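Local structure of lysin (6ILU) at residues Glu10-Ala15 with His115-Gly120; Val25-Arg30 with Gln68-Lys73; Tyr46-Gly51 with Ile61-Glu66; Trp79-Ser84 with Ser109-Ala114. The protein probably recognises the bacterial cell wall through its SH3b-type binding domain, directing a phage endolysin to its peptidoglycan substrate. One frame throughout, in Å; residues are numbered along the deposited sequence.

Contact 1: residues Glu10-Ala15 with His115-Gly120; sequences EGIGVA and HNRVGG. With EDO (1,2-ethanediol), chain J.
Arg117 starts with CG beside the backbone N (chi1 -70°), runs straight through chi2 and then bends at chi3 (79°), a turn that brings its guanidinium back to the backbone of Gly11. There NH1 gives a nearly straight bond of 2.9 Å to Gly11 O, which lies in the guanidinium plane and receives the N-H within its own carbonyl plane. NE is held from outside by a salt bridge to Glu132, and NH1 also bonds Glu8 O. At Gly11 a side chain would press on the preceding carbonyl O. Ile12 takes the crowded rotamer for CG1 (chi1 56°), and its branches part: CG2 slides along the arginine's aliphatic stem, 3.7 Å from Arg117 CG, while CD1 reaches His115 O at 3.5 Å. A branched apolar residue suits this buried spot. Gly11 N binds O1 of a 1,2-ethanediol, 2.8 Å away. Asn116 hydrogen-bonds Gly51 of strand 46-52. Strand 116-118 meets the lead-in to strand 13-17, where Ile12 and Gly13 hydrogen-bond to Val48 of strand 46-52 and Ile12 to Tyr80 of strand 75-84.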
loop_
_atom_site.group_PDB
_atom_site.type_symbol
_atom_site.label_atom_id
_atom_site.label_comp_id
_atom_site.label_asym_id
_atom_site.label_seq_id
_atom_site.Cartn_x
_atom_site.Cartn_y
_atom_site.Cartn_z
ATOM N N GLU A 10 -4.626 -1.084 10.209
ATOM C CA GLU A 10 -4.879 -0.092 9.169
ATOM C C GLU A 10 -3.581 0.096 8.408
ATOM O O GLU A 10 -2.515 -0.208 8.949
ATOM C CB GLU A 10 -5.329 1.252 9.722
ATOM C CG GLU A 10 -4.335 1.878 10.687
ATOM C CD GLU A 10 -4.793 3.250 11.244
ATOM O OE1 GLU A 10 -5.929 3.700 10.927
ATOM O OE2 GLU A 10 -3.989 3.873 11.988
ATOM N N GLY A 11 -3.675 0.600 7.188
ATOM C CA GLY A 11 -2.459 0.970 6.453
ATOM C C GLY A 11 -1.869 -0.117 5.590
ATOM O O GLY A 11 -2.187 -1.302 5.749
ATOM N N ILE A 12 -0.936 0.290 4.723
ATOM C CA ILE A 12 -0.244 -0.660 3.853
ATOM C C ILE A 12 1.271 -0.502 3.917
ATOM O O ILE A 12 1.996 -1.217 3.219
ATOM C CB ILE A 12 -0.706 -0.538 2.401
ATOM C CG1 ILE A 12 -0.527 0.907 1.884
ATOM C CG2 ILE A 12 -2.205 -0.976 2.253
ATOM C CD1 ILE A 12 -0.707 1.027 0.333
ATOM N N GLY A 13 1.785 0.432 4.727
ATOM C CA GLY A 13 3.242 0.569 4.822
ATOM C C GLY A 13 3.588 1.814 5.635
ATOM O O GLY A 13 2.677 2.488 6.144
ATOM N N VAL A 14 4.870 2.109 5.751
ATOM C CA VAL A 14 5.364 3.288 6.466
ATOM C C VAL A 14 6.415 3.998 5.590
ATOM O O VAL A 14 7.384 3.370 5.130
ATOM C CB VAL A 14 5.982 2.890 7.841
ATOM C CG1 VAL A 14 6.547 4.111 8.538
ATOM C CG2 VAL A 14 4.941 2.190 8.736
ATOM N N ALA A 15 6.261 5.306 5.400
ATOM C CA ALA A 15 7.132 6.118 4.517
ATOM C C ALA A 15 7.983 7.130 5.301
ATOM O O ALA A 15 7.504 7.733 6.261
ATOM C CB ALA A 15 6.256 6.867 3.512
ATOM N N HIS A 115 -0.496 -3.551 -1.515
ATOM C CA HIS A 115 -0.628 -2.444 -2.466
ATOM C C HIS A 115 -1.847 -1.550 -2.211
ATOM O O HIS A 115 -1.859 -0.388 -2.653
ATOM C CB HIS A 115 -0.709 -2.962 -3.905
ATOM C CG HIS A 115 0.618 -3.390 -4.453
ATOM N ND1 HIS A 115 1.316 -4.468 -3.943
ATOM C CD2 HIS A 115 1.349 -2.917 -5.488
ATOM C CE1 HIS A 115 2.436 -4.629 -4.636
ATOM N NE2 HIS A 115 2.494 -3.692 -5.568
ATOM N N ASN A 116 -2.845 -2.094 -1.484
ATOM C CA ASN A 116 -4.037 -1.333 -1.104
ATOM C C ASN A 116 -4.855 -2.260 -0.235
ATOM O O ASN A 116 -4.684 -3.476 -0.307
ATOM C CB ASN A 116 -4.854 -0.838 -2.347
ATOM C CG ASN A 116 -4.438 0.550 -2.795
ATOM O OD1 ASN A 116 -4.325 1.443 -1.960
ATOM N ND2 ASN A 116 -4.318 0.779 -4.113
ATOM N N ARG A 117 -5.737 -1.700 0.581
ATOM C CA ARG A 117 -6.633 -2.502 1.421
ATOM C C ARG A 117 -7.981 -1.826 1.432
ATOM O O ARG A 117 -8.102 -0.624 1.805
ATOM C CB ARG A 117 -6.140 -2.607 2.881
ATOM C CG ARG A 117 -4.919 -3.414 3.101
ATOM C CD ARG A 117 -4.453 -3.141 4.520
ATOM N NE ARG A 117 -5.221 -3.880 5.532
ATOM C CZ ARG A 117 -4.868 -3.910 6.812
ATOM N NH1 ARG A 117 -3.804 -3.213 7.267
ATOM N NH2 ARG A 117 -5.579 -4.651 7.662
ATOM N N VAL A 118 -9.014 -2.584 1.049
ATOM C CA VAL A 118 -10.381 -2.075 0.894
ATOM C C VAL A 118 -11.369 -3.156 1.288
ATOM O O VAL A 118 -11.275 -4.275 0.766
ATOM C CB VAL A 118 -10.705 -1.677 -0.591
ATOM C CG1 VAL A 118 -12.085 -1.147 -0.701
ATOM C CG2 VAL A 118 -9.669 -0.680 -1.111
ATOM N N GLY A 119 -12.325 -2.837 2.161
ATOM C CA GLY A 119 -13.451 -3.746 2.353
ATOM C C GLY A 119 -13.109 -5.145 2.816
ATOM O O GLY A 119 -13.862 -6.087 2.514
ATOM N N GLY A 120 -12.032 -5.275 3.583
ATOM C CA GLY A 120 -11.632 -6.583 4.088
ATOM C C GLY A 120 -10.803 -7.400 3.117
ATOM O O GLY A 120 -10.638 -8.630 3.313
HETATM C C1 EDO J . -6.879 0.242 5.615
HETATM O O1 EDO J . -6.408 1.075 6.685
HETATM C C2 EDO J . -6.517 1.002 4.348
HETATM O O2 EDO J . -5.095 1.173 4.375
#

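Contact 2: residues Val25-Arg30 with Gln68-Lys73; sequences VNLYER and QWAYNK
Tyr28 and Tyr71 cross at about a right angle, the edge of Tyr71 directed to the face of Tyr28 in an offset edge-to-face pair with ring centroids 5.5 Å apart and planes at 64°. Their CE2 atoms come within 3.9 Å of each other. Both rings leave the backbone with CG beside N, and tyrosine suits this partly exposed place because its broad carbon ring packs. Trp69 turns the edge of its indole to Tyr28 O, which lies close to the ring plane 3.4 Å from Trp69 CB. Leu27 spreads its two methyls: CD2 rests on Ala70 CB at 3.9 Å, and CD1 meets the aliphatic CG of Gln68, whose chain crosses it obliquely. The single methyl of the buried Ala70 fits against Asn26 O and Leu27 CD2. In the backbone, Tyr28 and Trp69 exchange two hydrogen bonds: Tyr28 N to Trp69 O is short at 2.7 Å but bent (134°), and Trp69 N to Tyr28 O is 2.9 Å. One water links Asn26 O to Tyr71 N. A single antiparallel bridge between steeply crossing strands, 129° apart, joins hairpin 25-29/35-40 to the main sheet, consistent with the small, curled beta-barrel of an SH3b domain.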
loop_
_atom_site.group_PDB
_atom_site.type_symbol
_atom_site.label_atom_id
_atom_site.label_comp_id
_atom_site.label_asym_id
_atom_site.label_seq_id
_atom_site.Cartn_x
_atom_site.Cartn_y
_atom_site.Cartn_z
ATOM N N VAL A 25 8.375 18.348 1.528
ATOM C CA VAL A 25 7.897 17.404 0.532
ATOM C C VAL A 25 6.453 17.757 0.218
ATOM O O VAL A 25 5.649 17.881 1.148
ATOM C CB VAL A 25 7.954 15.965 1.021
ATOM C CG1 VAL A 25 7.336 15.040 -0.024
ATOM C CG2 VAL A 25 9.375 15.585 1.342
ATOM N N ASN A 26 6.116 17.908 -1.064
ATOM C CA ASN A 26 4.775 18.375 -1.425
ATOM C C ASN A 26 3.709 17.301 -1.313
ATOM O O ASN A 26 3.962 16.123 -1.561
ATOM C CB ASN A 26 4.755 18.927 -2.844
ATOM C CG ASN A 26 5.691 20.099 -3.006
ATOM O OD1 ASN A 26 5.731 20.973 -2.159
ATOM N ND2 ASN A 26 6.500 20.081 -4.053
ATOM N N LEU A 27 2.528 17.751 -0.888
ATOM C CA LEU A 27 1.326 16.923 -0.850
ATOM C C LEU A 27 0.359 17.450 -1.893
ATOM O O LEU A 27 0.330 18.666 -2.170
ATOM C CB LEU A 27 0.636 16.948 0.523
ATOM C CG LEU A 27 1.446 16.424 1.698
ATOM C CD1 LEU A 27 0.668 16.548 2.993
ATOM C CD2 LEU A 27 1.910 14.978 1.455
ATOM N N TYR A 28 -0.472 16.534 -2.395
ATOM C CA TYR A 28 -1.324 16.780 -3.541
ATOM C C TYR A 28 -2.698 16.168 -3.371
ATOM O O TYR A 28 -2.905 15.210 -2.586
ATOM C CB TYR A 28 -0.716 16.159 -4.803
ATOM C CG TYR A 28 0.613 16.745 -5.213
ATOM C CD1 TYR A 28 0.670 17.848 -6.047
ATOM C CD2 TYR A 28 1.799 16.191 -4.751
ATOM C CE1 TYR A 28 1.906 18.399 -6.436
ATOM C CE2 TYR A 28 3.039 16.764 -5.104
ATOM C CZ TYR A 28 3.068 17.842 -5.962
ATOM O OH TYR A 28 4.279 18.391 -6.332
ATOM N N GLU A 29 -3.654 16.699 -4.131
ATOM C CA GLU A 29 -4.882 15.937 -4.390
ATOM C C GLU A 29 -4.882 15.500 -5.865
ATOM O O GLU A 29 -4.027 15.951 -6.653
ATOM C CB GLU A 29 -6.134 16.766 -4.051
ATOM C CG GLU A 29 -6.248 18.027 -4.817
ATOM C CD GLU A 29 -7.445 18.866 -4.361
ATOM O OE1 GLU A 29 -8.584 18.430 -4.573
ATOM O OE2 GLU A 29 -7.245 19.959 -3.800
ATOM N N ARG A 30 -5.794 14.581 -6.227
ATOM C CA ARG A 30 -5.997 14.161 -7.637
ATOM C C ARG A 30 -4.758 13.449 -8.213
ATOM O O ARG A 30 -4.044 13.961 -9.091
ATOM C CB ARG A 30 -6.383 15.372 -8.543
ATOM C CG ARG A 30 -6.987 14.896 -9.877
ATOM C CD ARG A 30 -7.567 16.010 -10.726
ATOM N NE ARG A 30 -6.470 16.837 -11.245
ATOM C CZ ARG A 30 -6.650 17.922 -11.990
ATOM N NH1 ARG A 30 -7.885 18.332 -12.316
ATOM N NH2 ARG A 30 -5.591 18.614 -12.426
ATOM N N GLN A 68 -3.697 14.332 0.780
ATOM C CA GLN A 68 -2.396 13.919 1.321
ATOM C C GLN A 68 -1.688 12.916 0.438
ATOM O O GLN A 68 -0.979 12.039 0.930
ATOM C CB GLN A 68 -2.592 13.372 2.739
ATOM C CG GLN A 68 -2.802 14.505 3.775
ATOM C CD GLN A 68 -4.252 14.897 3.966
ATOM O OE1 GLN A 68 -5.097 14.022 4.149
ATOM N NE2 GLN A 68 -4.543 16.215 3.984
ATOM N N TRP A 69 -1.818 13.072 -0.879
ATOM C CA TRP A 69 -0.997 12.250 -1.793
ATOM C C TRP A 69 0.398 12.825 -1.988
ATOM O O TRP A 69 0.577 14.047 -2.046
ATOM C CB TRP A 69 -1.659 12.154 -3.185
ATOM C CG TRP A 69 -2.918 11.338 -3.188
ATOM C CD1 TRP A 69 -4.174 11.813 -3.121
ATOM C CD2 TRP A 69 -3.011 9.913 -3.255
ATOM N NE1 TRP A 69 -5.096 10.762 -3.157
ATOM C CE2 TRP A 69 -4.373 9.587 -3.246
ATOM C CE3 TRP A 69 -2.055 8.892 -3.371
ATOM C CZ2 TRP A 69 -4.831 8.250 -3.336
ATOM C CZ3 TRP A 69 -2.481 7.577 -3.442
ATOM C CH2 TRP A 69 -3.859 7.255 -3.409
ATOM N N ALA A 70 1.380 11.923 -2.115
ATOM C CA ALA A 70 2.758 12.350 -2.318
ATOM C C ALA A 70 3.448 11.352 -3.247
ATOM O O ALA A 70 3.084 10.179 -3.287
ATOM C CB ALA A 70 3.514 12.438 -0.993
ATOM N N TYR A 71 4.466 11.797 -3.964
ATOM C CA TYR A 71 5.150 10.840 -4.852
ATOM C C TYR A 71 6.012 9.841 -4.079
ATOM O O TYR A 71 6.809 10.245 -3.218
ATOM C CB TYR A 71 6.019 11.587 -5.870
ATOM C CG TYR A 71 5.237 12.326 -6.916
ATOM C CD1 TYR A 71 4.578 11.640 -7.926
ATOM C CD2 TYR A 71 5.153 13.714 -6.904
ATOM C CE1 TYR A 71 3.848 12.320 -8.913
ATOM C CE2 TYR A 71 4.430 14.386 -7.888
ATOM C CZ TYR A 71 3.792 13.686 -8.889
ATOM O OH TYR A 71 3.122 14.369 -9.878
ATOM N N ASN A 72 5.888 8.542 -4.430
ATOM C CA ASN A 72 6.722 7.511 -3.803
ATOM C C ASN A 72 8.192 7.848 -3.855
ATOM O O ASN A 72 8.930 7.499 -2.938
ATOM C CB ASN A 72 6.547 6.134 -4.473
ATOM C CG ASN A 72 5.136 5.593 -4.336
ATOM O OD1 ASN A 72 4.164 6.360 -4.288
ATOM N ND2 ASN A 72 5.017 4.267 -4.257
ATOM N N LYS A 73 8.629 8.483 -4.947
ATOM C CA LYS A 73 10.058 8.693 -5.181
ATOM C C LYS A 73 10.690 9.625 -4.120
ATOM O O LYS A 73 11.919 9.650 -3.996
ATOM C CB LYS A 73 10.287 9.267 -6.598
ATOM C CG LYS A 73 9.713 10.639 -6.806
ATOM C CD LYS A 73 9.800 11.061 -8.260
ATOM C CE LYS A 73 9.076 12.388 -8.446
ATOM N NZ LYS A 73 9.312 13.002 -9.797
HETATM O O HOH W 1 5.330 14.614 -3.465
#

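Contact 3: residues Tyr46-Gly51 with Ile61-Glu66. With EDO (1,2-ethanediol), chain J.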
loop_
_atom_site.group_PDB
_atom_site.type_symbol
_atom_site.label_atom_id
_atom_site.label_comp_id
_atom_site.label_asym_id
_atom_site.label_seq_id
_atom_site.Cartn_x
_atom_site.Cartn_y
_atom_site.Cartn_z
ATOM N N TYR A 46 5.676 8.277 8.430
ATOM C CA TYR A 46 4.247 8.482 8.225
ATOM C C TYR A 46 3.601 7.197 7.732
ATOM O O TYR A 46 4.096 6.603 6.788
ATOM C CB TYR A 46 3.998 9.592 7.202
ATOM C CG TYR A 46 4.394 10.977 7.713
ATOM C CD1 TYR A 46 3.566 11.672 8.575
ATOM C CD2 TYR A 46 5.600 11.562 7.319
ATOM C CE1 TYR A 46 3.915 12.946 9.049
ATOM C CE2 TYR A 46 5.979 12.832 7.789
ATOM C CZ TYR A 46 5.119 13.514 8.648
ATOM O OH TYR A 46 5.502 14.756 9.114
ATOM N N LYS A 47 2.481 6.792 8.343
ATOM C CA LYS A 47 1.754 5.625 7.856
ATOM C C LYS A 47 1.158 5.902 6.466
ATOM O O LYS A 47 0.684 7.005 6.184
ATOM C CB LYS A 47 0.645 5.216 8.836
ATOM C CG LYS A 47 0.000 3.840 8.460
ATOM C CD LYS A 47 -0.883 3.281 9.610
ATOM C CE LYS A 47 -0.048 3.017 10.858
ATOM N NZ LYS A 47 -0.920 2.597 11.994
ATOM N N VAL A 48 1.260 4.917 5.579
ATOM C CA VAL A 48 0.699 4.994 4.235
ATOM C C VAL A 48 -0.648 4.257 4.232
ATOM O O VAL A 48 -0.732 3.092 4.676
ATOM C CB VAL A 48 1.635 4.307 3.233
ATOM C CG1 VAL A 48 1.006 4.275 1.855
ATOM C CG2 VAL A 48 3.021 5.063 3.182
ATOM N N PHE A 49 -1.681 4.920 3.712
ATOM C CA PHE A 49 -3.010 4.334 3.722
ATOM C C PHE A 49 -3.467 3.792 2.373
ATOM O O PHE A 49 -4.350 2.915 2.354
ATOM C CB PHE A 49 -4.026 5.367 4.265
ATOM C CG PHE A 49 -3.766 5.684 5.699
ATOM C CD1 PHE A 49 -3.057 6.808 6.052
ATOM C CD2 PHE A 49 -4.128 4.777 6.688
ATOM C CE1 PHE A 49 -2.743 7.047 7.387
ATOM C CE2 PHE A 49 -3.844 5.015 8.043
ATOM C CZ PHE A 49 -3.128 6.149 8.392
ATOM N N ALA A 50 -2.896 4.279 1.285
ATOM C CA ALA A 50 -3.286 3.851 -0.059
ATOM C C ALA A 50 -2.174 4.144 -1.022
ATOM O O ALA A 50 -1.320 5.010 -0.767
ATOM C CB ALA A 50 -4.576 4.553 -0.536
ATOM N N GLY A 51 -2.229 3.473 -2.157
ATOM C CA GLY A 51 -1.253 3.664 -3.225
ATOM C C GLY A 51 -2.005 3.971 -4.511
ATOM O O GLY A 51 -3.138 3.476 -4.749
ATOM N N ILE A 61 1.638 7.814 -2.921
ATOM C CA ILE A 61 1.161 7.186 -1.694
ATOM C C ILE A 61 0.335 8.210 -0.939
ATOM O O ILE A 61 0.599 9.396 -1.013
ATOM C CB ILE A 61 2.308 6.702 -0.776
ATOM C CG1 ILE A 61 3.428 7.759 -0.692
ATOM C CG2 ILE A 61 2.889 5.347 -1.271
ATOM C CD1 ILE A 61 4.463 7.435 0.423
ATOM N N CYS A 62 -0.703 7.724 -0.246
ATOM C CA CYS A 62 -1.626 8.592 0.461
ATOM C C CYS A 62 -1.302 8.548 1.950
ATOM O O CYS A 62 -1.352 7.465 2.569
ATOM C CB CYS A 62 -3.047 8.122 0.220
ATOM S SG CYS A 62 -4.186 9.409 0.912
ATOM N N LEU A 63 -0.973 9.698 2.534
ATOM C CA LEU A 63 -0.634 9.749 3.966
ATOM C C LEU A 63 -1.817 10.109 4.866
ATOM O O LEU A 63 -1.651 10.333 6.059
ATOM C CB LEU A 63 0.516 10.764 4.207
ATOM C CG LEU A 63 1.741 10.460 3.344
ATOM C CD1 LEU A 63 2.853 11.447 3.671
ATOM C CD2 LEU A 63 2.226 9.000 3.535
ATOM N N GLY A 64 -3.025 10.126 4.318
ATOM C CA GLY A 64 -4.192 10.437 5.132
ATOM C C GLY A 64 -5.442 10.309 4.309
ATOM O O GLY A 64 -6.024 9.210 4.167
ATOM N N GLY A 65 -5.886 11.434 3.779
ATOM C CA GLY A 65 -7.067 11.457 2.951
ATOM C C GLY A 65 -6.771 12.092 1.594
ATOM O O GLY A 65 -5.633 12.132 1.168
ATOM N N GLU A 66 -7.819 12.572 0.941
ATOM C CA GLU A 66 -7.726 13.025 -0.459
ATOM C C GLU A 66 -6.699 14.085 -0.739
ATOM O O GLU A 66 -6.216 14.144 -1.860
ATOM C CB GLU A 66 -9.069 13.608 -0.932
ATOM C CG GLU A 66 -10.146 12.533 -1.311
ATOM C CD GLU A 66 -11.286 13.115 -2.109
ATOM O OE1 GLU A 66 -11.498 14.385 -2.136
ATOM O OE2 GLU A 66 -12.059 12.287 -2.679
HETATM C C1 EDO J . -6.879 0.242 5.615
HETATM O O1 EDO J . -6.408 1.075 6.685
HETATM C C2 EDO J . -6.517 1.002 4.348
HETATM O O2 EDO J . -5.095 1.173 4.375
HETATM O O HOH W 2 0.341 9.330 7.537
#
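Val48 has CG1 anti to the backbone N (chi1 175°), so both methyls meet Ile61, CG1 touching Ile61 CG2 at 3.8 Å, while CG2 also reaches Leu63 CD2 at 4.0 Å. Ile61 sits in the crowded rotamer with CG1 between N and the carbonyl carbon (chi1 43°), and crosses Val48 at about a right angle. Leu63 starts away from segment 46-51, yet CG beside N (chi1 -55°) and an extended chi2 bring CD1 and CD2 back to Tyr46 CB. These apolar side chains pack across the antiparallel beta hairpin of strands 46-52 and 60-62, within the SH3b-like fold; Val48 and Ile61 are buried. Phe49 N bonds Cys62 O at 2.8 Å, almost straight and nearly along the C=O axis, while Cys62 N reaches Ala50 O at 2.8 Å from above the carbonyl plane. The Phe49 ring turns its edge to Leu63 O, 3.7 Å from CE1. Cys62 SG, anti to its N, accepts a weak bond from Gly64 N. A water bridges Lys47 O and Leu63 O; Tyr46 OH bonds Lys42 O.

Contact 4: residues Trp79-Ser84 with Ser109-Ala114; sequences WYKVRS and SEVYNA. With EDO (1,2-ethanediol), chain K; SO4 (sulfate ion), chain D; EDO (1,2-ethanediol), chain I.
Backbone hydrogen bonds form the ladder. Val82 and Tyr112 make an antiparallel hydrogen-bonded pair, with Val82 N to Tyr112 O at 2.8 Å and Tyr112 N to Val82 O at 3.0 Å. Ala114 N reaches Tyr80 O, approaching from above the carbonyl plane. A water joins Ser84 N to Glu110 O where the segments spread apart. The polar side chains are those of the non-hydrogen-bonded pair Lys81 and Asn113, which lie side by side and point the same way. Lys81 is bent at chi2 (-74°), and its NZ donates a hydrogen bond of 2.8 Å to Asn113 OD1, within the amide's carbonyl plane. The other end of that amide, Asn113 ND2, donates to O3 of a sulfate, probably from the crystallisation liquor, at 2.7 Å, and Lys81 NZ also bonds this ion; asparagine suits the post by offering an acceptor and a donor at once. Apolar and flat groups complete the contact. Trp79 CB lies 3.6 Å from Asn113 CG, and its indole is turned 29° from the amide plane. Val111 CG1 sits over one face of the Arg83 guanidinium, whose NH2 forms a salt bridge with the C-terminal carboxylate of Lys140. Val82 CG2 meets the buried Ala114 CB at 3.9 Å. Strand 75-84 thereby lies between strand 112-113 and strand 135-138, with Val82 and Ala114 both packing on Val122 of strand 121-123.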
loop_
_atom_site.group_PDB
_atom_site.type_symbol
_atom_site.label_atom_id
_atom_site.label_comp_id
_atom_site.label_asym_id
_atom_site.label_seq_id
_atom_site.Cartn_x
_atom_site.Cartn_y
_atom_site.Cartn_z
ATOM N N TRP A 79 6.993 -1.357 3.060
ATOM C CA TRP A 79 5.624 -1.849 2.797
ATOM C C TRP A 79 5.260 -2.917 3.813
ATOM O O TRP A 79 6.125 -3.695 4.278
ATOM C CB TRP A 79 5.534 -2.408 1.383
ATOM C CG TRP A 79 5.802 -1.395 0.342
ATOM C CD1 TRP A 79 6.981 -1.235 -0.364
ATOM C CD2 TRP A 79 4.915 -0.384 -0.135
ATOM N NE1 TRP A 79 6.872 -0.191 -1.236
ATOM C CE2 TRP A 79 5.610 0.354 -1.127
ATOM C CE3 TRP A 79 3.607 0.003 0.194
ATOM C CZ2 TRP A 79 5.043 1.428 -1.792
ATOM C CZ3 TRP A 79 3.035 1.071 -0.489
ATOM C CH2 TRP A 79 3.753 1.782 -1.464
ATOM N N TYR A 80 3.992 -2.933 4.200
ATOM C CA TYR A 80 3.493 -4.062 4.963
ATOM C C TYR A 80 3.584 -5.328 4.105
ATOM O O TYR A 80 3.410 -5.294 2.889
ATOM C CB TYR A 80 2.059 -3.805 5.417
ATOM C CG TYR A 80 1.939 -2.750 6.499
ATOM C CD1 TYR A 80 3.065 -2.202 7.123
ATOM C CD2 TYR A 80 0.671 -2.321 6.912
ATOM C CE1 TYR A 80 2.927 -1.271 8.136
ATOM C CE2 TYR A 80 0.528 -1.396 7.890
ATOM C CZ TYR A 80 1.653 -0.860 8.502
ATOM O OH TYR A 80 1.493 0.081 9.494
ATOM N N LYS A 81 3.908 -6.441 4.763
ATOM C CA LYS A 81 4.135 -7.725 4.104
ATOM C C LYS A 81 2.943 -8.650 4.323
ATOM O O LYS A 81 2.438 -8.805 5.461
ATOM C CB LYS A 81 5.421 -8.391 4.643
ATOM C CG LYS A 81 6.611 -7.452 4.555
ATOM C CD LYS A 81 7.059 -7.320 3.127
ATOM C CE LYS A 81 8.222 -6.328 3.026
ATOM N NZ LYS A 81 8.764 -6.295 1.658
ATOM N N VAL A 82 2.519 -9.270 3.217
ATOM C CA VAL A 82 1.333 -10.128 3.209
ATOM C C VAL A 82 1.766 -11.574 3.071
ATOM O O VAL A 82 2.487 -11.915 2.125
ATOM C CB VAL A 82 0.369 -9.723 2.048
ATOM C CG1 VAL A 82 -0.938 -10.560 2.091
ATOM C CG2 VAL A 82 0.011 -8.191 2.129
ATOM N N ARG A 83 1.347 -12.425 4.015
ATOM C CA ARG A 83 1.723 -13.846 3.970
ATOM C C ARG A 83 0.509 -14.701 4.195
ATOM O O ARG A 83 -0.313 -14.373 5.038
ATOM C CB ARG A 83 2.768 -14.160 5.021
ATOM C CG ARG A 83 4.124 -13.509 4.762
ATOM C CD ARG A 83 5.019 -13.796 5.975
ATOM N NE ARG A 83 6.341 -13.185 5.862
ATOM C CZ ARG A 83 6.649 -11.980 6.334
ATOM N NH1 ARG A 83 5.724 -11.233 6.936
ATOM N NH2 ARG A 83 7.896 -11.517 6.200
ATOM N N SER A 84 0.385 -15.792 3.453
ATOM C CA SER A 84 -0.669 -16.782 3.767
ATOM C C SER A 84 -0.627 -17.235 5.231
ATOM O O SER A 84 0.459 -17.389 5.825
ATOM C CB SER A 84 -0.540 -18.015 2.851
ATOM O OG SER A 84 -1.511 -18.989 3.195
ATOM N N SER A 109 3.655 -19.754 -1.098
ATOM C CA SER A 109 5.103 -19.848 -0.970
ATOM C C SER A 109 5.783 -18.474 -0.984
ATOM O O SER A 109 6.951 -18.376 -0.635
ATOM C CB SER A 109 5.689 -20.721 -2.092
ATOM O OG SER A 109 5.346 -20.156 -3.350
ATOM N N GLU A 110 5.066 -17.436 -1.386
ATOM C CA GLU A 110 5.671 -16.100 -1.550
ATOM C C GLU A 110 5.190 -15.093 -0.492
ATOM O O GLU A 110 4.075 -15.216 0.037
ATOM C CB GLU A 110 5.356 -15.536 -2.950
ATOM C CG GLU A 110 5.769 -16.425 -4.137
ATOM C CD GLU A 110 7.257 -16.581 -4.279
ATOM O OE1 GLU A 110 7.702 -17.636 -4.803
ATOM O OE2 GLU A 110 7.998 -15.655 -3.877
ATOM N N VAL A 111 6.028 -14.085 -0.222
ATOM C CA VAL A 111 5.612 -12.912 0.573
ATOM C C VAL A 111 5.318 -11.745 -0.388
ATOM O O VAL A 111 6.077 -11.536 -1.344
ATOM C CB VAL A 111 6.703 -12.506 1.560
ATOM C CG1 VAL A 111 6.269 -11.294 2.402
ATOM C CG2 VAL A 111 7.107 -13.719 2.427
ATOM N N TYR A 112 4.237 -11.006 -0.158
ATOM C CA TYR A 112 3.873 -9.888 -1.027
ATOM C C TYR A 112 3.903 -8.564 -0.307
ATOM O O TYR A 112 3.835 -8.518 0.920
ATOM C CB TYR A 112 2.473 -10.086 -1.616
ATOM C CG TYR A 112 2.329 -11.421 -2.306
ATOM C CD1 TYR A 112 1.856 -12.539 -1.608
ATOM C CD2 TYR A 112 2.681 -11.555 -3.636
ATOM C CE1 TYR A 112 1.755 -13.784 -2.259
ATOM C CE2 TYR A 112 2.595 -12.798 -4.301
ATOM C CZ TYR A 112 2.112 -13.894 -3.581
ATOM O OH TYR A 112 2.027 -15.112 -4.200
ATOM N N ASN A 113 4.023 -7.472 -1.068
ATOM C CA ASN A 113 3.777 -6.152 -0.479
ATOM C C ASN A 113 2.316 -5.780 -0.582
ATOM O O ASN A 113 1.683 -6.021 -1.623
ATOM C CB ASN A 113 4.619 -5.069 -1.179
ATOM C CG ASN A 113 6.082 -5.185 -0.888
ATOM O OD1 ASN A 113 6.495 -5.714 0.131
ATOM N ND2 ASN A 113 6.889 -4.670 -1.795
ATOM N N ALA A 114 1.757 -5.211 0.499
ATOM C CA ALA A 114 0.380 -4.688 0.492
ATOM C C ALA A 114 0.311 -3.479 -0.446
ATOM O O ALA A 114 1.008 -2.501 -0.184
ATOM C CB ALA A 114 -0.004 -4.260 1.899
HETATM C C1 EDO K . 9.635 -14.849 5.837
HETATM O O1 EDO K . 8.356 -15.501 5.703
HETATM C C2 EDO K . 10.103 -14.366 4.477
HETATM O O2 EDO K . 10.131 -12.934 4.508
HETATM S S SO4 D . 10.551 -3.892 -1.137
HETATM O O1 SO4 D . 10.225 -2.472 -1.294
HETATM O O2 SO4 D . 11.869 -4.148 -1.709
HETATM O O3 SO4 D . 9.564 -4.724 -1.810
HETATM O O4 SO4 D . 10.589 -4.258 0.274
HETATM C C1 EDO I . 3.622 -14.847 -7.349
HETATM O O1 EDO I . 2.223 -15.010 -6.999
HETATM C C2 EDO I . 3.860 -13.691 -8.308
HETATM O O2 EDO I . 3.656 -12.377 -7.724
HETATM O O HOH W 3 2.357 -16.615 1.680
#

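Overall arrangement
Contact 1 closes a long loop of the chain that holds the other three: contact 3 is nested inside contact 2, and contact 4 follows later. Contacts 2 and 4 lie on opposite sides of the chain's centre, their centres about 25 Å apart, while contact 1 is nearest the middle, with its centre about 8 Å from that of contact 3 and 12 Å from that of contact 4. Strand 13-17 links contacts 1, 3 and 4, pairing with 46-52 and with 75-84; contact 2 joins through strands 60-62 and 69-71. The long strand 75-84 runs from the part holding contacts 2 and 3 to the part holding contact 4, so two beta-rich halves are tied into one continuous cell-wall-binding unit.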